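Local coordinates for DNA polymerase III subunit beta (Helicobacter pylori 26695, PDB 4S3I) that encircles DNA as a ring-shaped sliding clamp, tethering DNA polymerases and other proteins to it and making replication processive, at the interface of chains A and B. Sequence-based numbering; all coordinates share one arbitrary frame. Chains: chain A/B, DNA polymerase III subunit beta.

The interface of chains A and B. Residues chain A 79-80, 83-84, 105-107; chain B 271-272, 275, 303-304.
Strand 105-110 of chain A pairs edge to edge with strand 301-307 of chain B, joining the N-terminal domain of one subunit to the C-terminal domain of the other. In this antiparallel bridge A:Ser106 N donates to B:Lys303 O at 2.9 Å, from above the carbonyl plane, while B:Lys303 N returns a bond nearly along the C=O axis of A:Ser106. Both bonds use main-chain atoms and so do not depend on side-chain identity; the aliphatic stem of B:Lys303, bent at chi3, runs along A:Ser106 OG. Next to the bridge, two small hydroxyls share a hydrogen bond of 2.7 Å between A:Ser105 OG and B:Thr304 OG1, whose direction is not settled.

Beneath the strands B:Leu272, from helix 263-273, supplies the main apolar contact of this patch. With CG anti to its backbone N (chi1 -173°), it forks: CD1 reaches A:Phe107 CZ at 3.3 Å and also packs on A:Cys83 CB and A:Leu84 CD2, whereas CD2 lies against A:Ser105. The phenyl tip thus meets the branch, and A:Ile80 CG2, 3.5 Å above the ring centre, backs one face and probably helps to fix its rotation.

Past the helix end, B:Ser275 OG caps B:Leu272 O at 2.9 Å and rests on A:Ile80 CG1. An ordered water bridges B:Ser275 O and the carboxylate OD2 of A:Asp79, joining two acceptors that could not bond directly if the carboxylate is ionised. Repeated by two-fold symmetry, this junction helps close the dimeric ring around DNA.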
ATOM      1  N   ASP A  79      16.363  -4.901  10.159  1.00 29.66           N
ATOM      2  CA  ASP A  79      16.770  -4.626   8.776  1.00 36.48           C
ATOM      3  C   ASP A  79      17.897  -5.571   8.356  1.00 30.26           C
ATOM      4  O   ASP A  79      17.887  -6.101   7.248  1.00 30.41           O
ATOM      5  CB  ASP A  79      17.194  -3.156   8.594  1.00 33.18           C
ATOM      6  CG  ASP A  79      16.004  -2.204   8.527  1.00 35.67           C
ATOM      7  OD1 ASP A  79      14.891  -2.670   8.219  1.00 31.10           O
ATOM      8  OD2 ASP A  79      16.191  -0.991   8.781  1.00 39.20           O
ATOM      9  N   ILE A  80      18.852  -5.790   9.261  1.00 30.42           N
ATOM     10  CA  ILE A  80      19.948  -6.722   9.009  1.00 30.76           C
ATOM     11  C   ILE A  80      19.461  -8.168   8.861  1.00 30.63           C
ATOM     12  O   ILE A  80      19.716  -8.810   7.848  1.00 30.90           O
ATOM     13  CB  ILE A  80      20.988  -6.664  10.133  1.00 30.95           C
ATOM     14  CG1 ILE A  80      21.733  -5.327  10.114  1.00 31.27           C
ATOM     15  CG2 ILE A  80      21.970  -7.826  10.029  1.00 31.27           C
ATOM     16  CD1 ILE A  80      22.658  -5.145  11.318  1.00 31.49           C
ATOM     17  N   CYS A  83      17.670  -9.395   5.758  1.00 31.24           N
ATOM     18  CA  CYS A  83      18.482  -9.480   4.541  1.00 37.62           C
ATOM     19  C   CYS A  83      19.442 -10.669   4.538  1.00 39.91           C
ATOM     20  O   CYS A  83      20.193 -10.857   3.583  1.00 41.00           O
ATOM     21  CB  CYS A  83      19.261  -8.172   4.325  1.00 36.18           C
ATOM     22  SG  CYS A  83      18.214  -6.848   3.696  1.00 53.44           S
ATOM     23  N   LEU A  84      19.413 -11.468   5.600  1.00 31.59           N
ATOM     24  CA  LEU A  84      20.362 -12.574   5.740  1.00 32.52           C
ATOM     25  C   LEU A  84      19.848 -13.860   5.097  1.00 35.55           C
ATOM     26  O   LEU A  84      18.732 -13.901   4.572  1.00 32.18           O
ATOM     27  CB  LEU A  84      20.705 -12.802   7.211  1.00 31.88           C
ATOM     28  CG  LEU A  84      21.655 -11.750   7.775  1.00 31.88           C
ATOM     29  CD1 LEU A  84      21.912 -11.968   9.259  1.00 31.74           C
ATOM     30  CD2 LEU A  84      22.966 -11.784   6.998  1.00 32.49           C
ATOM     31  N   SER A 105      28.967 -13.196   6.344  1.00 35.15           N
ATOM     32  CA  SER A 105      28.431 -11.892   6.711  1.00 34.59           C
ATOM     33  C   SER A 105      28.650 -11.599   8.182  1.00 42.65           C
ATOM     34  O   SER A 105      28.509 -12.485   9.033  1.00 43.05           O
ATOM     35  CB  SER A 105      26.941 -11.818   6.392  1.00 34.09           C
ATOM     36  OG  SER A 105      26.715 -12.128   5.040  1.00 36.78           O
ATOM     37  N   SER A 106      28.997 -10.353   8.490  1.00 34.19           N
ATOM     38  CA  SER A 106      29.175  -9.949   9.887  1.00 33.96           C
ATOM     39  C   SER A 106      28.829  -8.477  10.117  1.00 34.19           C
ATOM     40  O   SER A 106      29.107  -7.627   9.274  1.00 35.24           O
ATOM     41  CB  SER A 106      30.595 -10.245  10.364  1.00 34.47           C
ATOM     42  OG  SER A 106      31.535  -9.421   9.715  1.00 48.63           O
ATOM     43  N   PHE A 107      28.240  -8.171  11.266  1.00 35.45           N
ATOM     44  CA  PHE A 107      27.813  -6.810  11.544  1.00 33.17           C
ATOM     45  C   PHE A 107      28.127  -6.450  12.967  1.00 34.15           C
ATOM     46  O   PHE A 107      28.245  -7.329  13.826  1.00 34.34           O
ATOM     47  CB  PHE A 107      26.304  -6.671  11.363  1.00 32.64           C
ATOM     48  CG  PHE A 107      25.788  -7.250  10.089  1.00 32.71           C
ATOM     49  CD1 PHE A 107      25.625  -8.623   9.947  1.00 32.55           C
ATOM     50  CD2 PHE A 107      25.446  -6.423   9.032  1.00 32.63           C
ATOM     51  CE1 PHE A 107      25.155  -9.157   8.772  1.00 32.60           C
ATOM     52  CE2 PHE A 107      24.962  -6.948   7.861  1.00 36.08           C
ATOM     53  CZ  PHE A 107      24.819  -8.322   7.731  1.00 41.63           C
TER
ATOM     54  N   LYS B 271      22.280  -5.087  -0.856  1.00 26.52           N
ATOM     55  CA  LYS B 271      21.136  -4.856   0.028  1.00 28.94           C
ATOM     56  C   LYS B 271      21.528  -5.083   1.474  1.00 29.35           C
ATOM     57  O   LYS B 271      21.137  -4.330   2.370  1.00 27.78           O
ATOM     58  CB  LYS B 271      19.968  -5.771  -0.340  1.00 33.91           C
ATOM     59  CG  LYS B 271      19.315  -5.423  -1.659  1.00 38.05           C
ATOM     60  CD  LYS B 271      18.255  -6.450  -2.045  1.00 50.38           C
ATOM     61  CE  LYS B 271      17.594  -6.067  -3.368  1.00 57.23           C
ATOM     62  NZ  LYS B 271      16.764  -7.170  -3.953  1.00 60.29           N
ATOM     63  N   LEU B 272      22.305  -6.136   1.696  1.00 27.97           N
ATOM     64  CA  LEU B 272      22.738  -6.515   3.034  1.00 27.96           C
ATOM     65  C   LEU B 272      23.511  -5.381   3.716  1.00 28.36           C
ATOM     66  O   LEU B 272      23.254  -5.057   4.873  1.00 28.94           O
ATOM     67  CB  LEU B 272      23.609  -7.772   2.948  1.00 34.72           C
ATOM     68  CG  LEU B 272      24.018  -8.408   4.265  1.00 40.10           C
ATOM     69  CD1 LEU B 272      22.790  -8.461   5.151  1.00 53.18           C
ATOM     70  CD2 LEU B 272      24.570  -9.814   4.062  1.00 38.57           C
ATOM     71  N   SER B 275      21.650  -2.012   4.742  1.00 29.44           N
ATOM     72  CA  SER B 275      20.865  -1.943   5.956  1.00 31.33           C
ATOM     73  C   SER B 275      21.437  -0.865   6.867  1.00 35.28           C
ATOM     74  O   SER B 275      20.713  -0.272   7.671  1.00 37.13           O
ATOM     75  CB  SER B 275      20.865  -3.288   6.668  1.00 31.80           C
ATOM     76  OG  SER B 275      22.161  -3.619   7.109  1.00 44.29           O
ATOM     77  N   LYS B 303      29.575  -6.078   6.917  1.00 30.46           N
ATOM     78  CA  LYS B 303      30.498  -6.645   5.941  1.00 29.79           C
ATOM     79  C   LYS B 303      29.933  -7.948   5.419  1.00 32.97           C
ATOM     80  O   LYS B 303      29.252  -8.680   6.154  1.00 32.84           O
ATOM     81  CB  LYS B 303      31.878  -6.945   6.557  1.00 39.18           C
ATOM     82  CG  LYS B 303      32.277  -6.116   7.775  1.00 53.47           C
ATOM     83  CD  LYS B 303      33.776  -6.250   8.077  1.00 58.17           C
ATOM     84  CE  LYS B 303      34.257  -7.689   7.916  1.00 63.06           C
ATOM     85  NZ  LYS B 303      35.696  -7.868   8.282  1.00 63.67           N
ATOM     86  N   THR B 304      30.243  -8.259   4.167  1.00 28.78           N
ATOM     87  CA  THR B 304      29.993  -9.600   3.652  1.00 29.96           C
ATOM     88  C   THR B 304      30.896  -9.852   2.467  1.00 30.89           C
ATOM     89  O   THR B 304      31.500  -8.922   1.925  1.00 28.12           O
ATOM     90  CB  THR B 304      28.523  -9.812   3.228  1.00 29.86           C
ATOM     91  OG1 THR B 304      28.279 -11.215   3.045  1.00 36.71           O
ATOM     92  CG2 THR B 304      28.234  -9.089   1.936  1.00 27.89           C
TER
HETATM   93  O   HOH W   1      18.650   0.004   9.285  1.00 27.05           O